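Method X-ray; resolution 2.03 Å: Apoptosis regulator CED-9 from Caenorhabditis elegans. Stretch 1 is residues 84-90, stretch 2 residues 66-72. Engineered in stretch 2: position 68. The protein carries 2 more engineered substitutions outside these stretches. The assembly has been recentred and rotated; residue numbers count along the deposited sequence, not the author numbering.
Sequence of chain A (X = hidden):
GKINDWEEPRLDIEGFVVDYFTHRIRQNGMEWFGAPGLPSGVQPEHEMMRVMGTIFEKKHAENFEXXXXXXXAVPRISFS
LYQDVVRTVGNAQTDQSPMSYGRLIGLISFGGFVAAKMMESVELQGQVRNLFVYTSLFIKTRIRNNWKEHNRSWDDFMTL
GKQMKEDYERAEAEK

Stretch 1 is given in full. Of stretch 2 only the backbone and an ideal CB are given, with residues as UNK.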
# COMPACT_ATOMS: atom_id res chain seq x y z
N ASP A 84 12.58 -4.36 -8.52
CA ASP A 84 12.62 -4.19 -9.97
C ASP A 84 11.21 -3.94 -10.51
O ASP A 84 11.02 -3.11 -11.41
CB ASP A 84 13.17 -5.43 -10.68
CG ASP A 84 14.60 -5.76 -10.29
OD1 ASP A 84 15.38 -4.83 -9.98
OD2 ASP A 84 14.95 -6.96 -10.31
N VAL A 85 10.23 -4.67 -9.97
CA VAL A 85 8.84 -4.57 -10.41
C VAL A 85 8.13 -3.30 -9.98
O VAL A 85 7.32 -2.75 -10.72
CB VAL A 85 8.01 -5.79 -9.91
CG1 VAL A 85 6.52 -5.54 -10.11
CG2 VAL A 85 8.43 -7.04 -10.66
N VAL A 86 8.46 -2.85 -8.78
CA VAL A 86 7.86 -1.68 -8.15
C VAL A 86 8.56 -0.34 -8.42
O VAL A 86 8.05 0.72 -8.07
CB VAL A 86 7.79 -1.95 -6.62
CG1 VAL A 86 8.04 -0.69 -5.83
CG2 VAL A 86 6.44 -2.58 -6.28
N ARG A 87 9.71 -0.41 -9.07
CA ARG A 87 10.50 0.78 -9.38
C ARG A 87 9.70 1.98 -9.91
O ARG A 87 9.89 3.10 -9.44
CB ARG A 87 11.60 0.42 -10.39
CG ARG A 87 12.57 1.55 -10.71
CD ARG A 87 13.50 1.15 -11.85
NE ARG A 87 14.42 2.23 -12.23
CZ ARG A 87 15.26 2.17 -13.26
NH1 ARG A 87 15.30 1.09 -14.03
NH2 ARG A 87 16.06 3.20 -13.54
N THR A 88 8.79 1.74 -10.85
CA THR A 88 8.01 2.84 -11.44
C THR A 88 6.58 3.03 -10.93
O THR A 88 5.85 3.87 -11.45
CB THR A 88 7.97 2.72 -12.98
OG1 THR A 88 7.13 1.62 -13.36
CG2 THR A 88 9.37 2.48 -13.53
N VAL A 89 6.18 2.26 -9.92
CA VAL A 89 4.83 2.40 -9.37
C VAL A 89 4.66 3.84 -8.86
O VAL A 89 5.50 4.35 -8.12
CB VAL A 89 4.59 1.41 -8.21
CG1 VAL A 89 3.26 1.69 -7.54
CG2 VAL A 89 4.61 -0.02 -8.75
N GLY A 90 3.57 4.48 -9.26
CA GLY A 90 3.34 5.85 -8.85
C GLY A 90 4.23 6.81 -9.64
O GLY A 90 4.93 7.64 -9.07
N UNK A 66 -0.32 -5.96 -14.98
CA UNK A 66 1.00 -6.24 -15.55
C UNK A 66 2.08 -6.43 -14.50
O UNK A 66 2.80 -7.43 -14.50
CB UNK A 66 1.41 -5.11 -16.49
N UNK A 67 2.19 -5.46 -13.59
CA UNK A 67 3.20 -5.53 -12.55
C UNK A 67 3.05 -6.75 -11.64
O UNK A 67 4.04 -7.33 -11.22
CB UNK A 67 3.15 -4.25 -11.71
N UNK A 68 1.82 -7.14 -11.33
CA UNK A 68 1.64 -8.29 -10.46
C UNK A 68 1.99 -9.56 -11.22
O UNK A 68 2.49 -10.53 -10.64
CB UNK A 68 0.21 -8.35 -9.93
N UNK A 69 1.76 -9.58 -12.53
CA UNK A 69 2.13 -10.75 -13.30
C UNK A 69 3.65 -10.82 -13.38
O UNK A 69 4.22 -11.89 -13.51
CB UNK A 69 1.50 -10.71 -14.70
N UNK A 70 4.31 -9.66 -13.29
CA UNK A 70 5.77 -9.62 -13.32
C UNK A 70 6.29 -10.11 -11.97
O UNK A 70 7.21 -10.93 -11.90
CB UNK A 70 6.28 -8.21 -13.63
N UNK A 71 5.70 -9.58 -10.91
CA UNK A 71 6.09 -9.94 -9.55
C UNK A 71 5.88 -11.43 -9.27
O UNK A 71 6.64 -12.05 -8.53
CB UNK A 71 5.30 -9.10 -8.54
N UNK A 72 4.84 -11.99 -9.88
CA UNK A 72 4.51 -13.40 -9.68
C UNK A 72 5.10 -14.32 -10.73
O UNK A 72 4.78 -15.51 -10.75
CB UNK A 72 2.99 -13.58 -9.66

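Stretch 2 carries helical backbone angles from position 66 to 71, and its neighbour, stretch 1, leaves a helix and passes through a type I turn from Val86 to Val89, closed by a hydrogen bond of 3.0 Å from Val89 N to Val86 O. The two backbones come nearest at Val85 and position 71, whose CA atoms lie 6.1 Å apart. What stretch 1 offers is mostly aliphatic: both methyls of Val85, then CG2 of Val89, with the hydroxyl of Thr88 beside them.

Position 66 has nothing of stretch 1 within 5.5 Å of its ideal CB, so stretch 1 leaves the choice open to almost any helix-compatible residue. It is Thr66, whose side chain makes no contact with stretch 1; its backbone O accepts a hydrogen bond from the N of position 70, at 3.0 Å.

At position 67 CA-to-CB points toward stretch 1, and the ideal CB lies 3.9 Å from Val85 CG1 and 5.4 Å from Val89 CG2. Beyond CB the space runs past Val85 toward Thr88 and Val89, so a long apolar side chain is called for: leucine, methionine or an aromatic. The residue is Phe67. With chi1 at -63° (m), its ring reaches along the turn, with CD2 4.1 Å from Val89 CG2 and CZ 3.7 Å from Thr88 OG1, while Val85 O lies over one face. Its own backbone O is 3.3 Å from Val85 CG1, a packing contact, and also accepts a hydrogen bond from the N of position 71 at 2.8 Å.

Position 68 points away from stretch 1, which therefore sets no demand on size or polarity. The deposited residue is Ser68, an engineered substitution; its OG hydrogen-bonds just outside the stretch.

Position 69 is likewise beyond the reach of stretch 1, and a polar or charged helix residue would be as acceptable as any. It is Glu69, an exposed side chain that makes no contact with stretch 1.

Position 70 turns toward stretch 1 again, its ideal CB 3.8 Å from Val85 CG2. Val85 CG2 is its closest neighbour in stretch 1, with Val85 CG1 a little farther off at 4.4 Å from the ideal CB, so an aliphatic group would pack there, as would a long polar chain that packs its CB on the valine. Gln70 does this: its CB is 3.8 Å from Val85 CG2, its OE1 comes back to 4.1 Å from Val85 CG1, and its amide makes no hydrogen bond to stretch 1.

At position 71 CA-to-CB runs sideways, yet the ideal CB is 4.1 Å from Val85 CG1. A branched or flexible aliphatic chain could bend back onto the valine. Leu71 does so with chi1 at -163° (t) and chi2 at 64° (p), bringing CD1 to 3.9 Å from Val85 CB. Its backbone N lies 3.7 Å from Val85 CG2.

Position 72 is the first to leave helical angles, and stretch 1 is out of reach, so many residues would suit. It is Leu72, which has no contact with stretch 1.

Stretch 2 (66-72) TFSEQLL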
# COMPACT_ATOMS: atom_id res chain seq x y z
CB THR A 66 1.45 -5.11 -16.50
OG1 THR A 66 0.60 -5.10 -17.65
CG2 THR A 66 2.90 -5.32 -16.93
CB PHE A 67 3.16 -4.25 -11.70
CG PHE A 67 3.50 -2.99 -12.46
CD1 PHE A 67 4.41 -3.02 -13.52
CD2 PHE A 67 2.95 -1.77 -12.10
CE1 PHE A 67 4.75 -1.86 -14.21
CE2 PHE A 67 3.28 -0.60 -12.78
CZ PHE A 67 4.19 -0.64 -13.84
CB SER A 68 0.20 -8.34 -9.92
OG SER A 68 -0.74 -8.51 -10.95
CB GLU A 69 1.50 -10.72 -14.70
CG GLU A 69 0.03 -11.09 -14.70
CD GLU A 69 -0.59 -11.15 -16.09
OE1 GLU A 69 -1.71 -10.65 -16.24
OE2 GLU A 69 0.03 -11.70 -17.03
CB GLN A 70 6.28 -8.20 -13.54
CG GLN A 70 5.93 -7.59 -14.91
CD GLN A 70 6.58 -6.24 -15.12
OE1 GLN A 70 6.75 -5.47 -14.18
NE2 GLN A 70 6.93 -5.94 -16.36
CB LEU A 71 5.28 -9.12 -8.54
CG LEU A 71 5.86 -9.09 -7.13
CD1 LEU A 71 7.22 -8.40 -7.18
CD2 LEU A 71 4.93 -8.35 -6.19
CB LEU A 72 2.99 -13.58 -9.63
CG LEU A 72 2.26 -12.63 -8.68
CD1 LEU A 72 0.77 -12.93 -8.72
CD2 LEU A 72 2.80 -12.77 -7.26
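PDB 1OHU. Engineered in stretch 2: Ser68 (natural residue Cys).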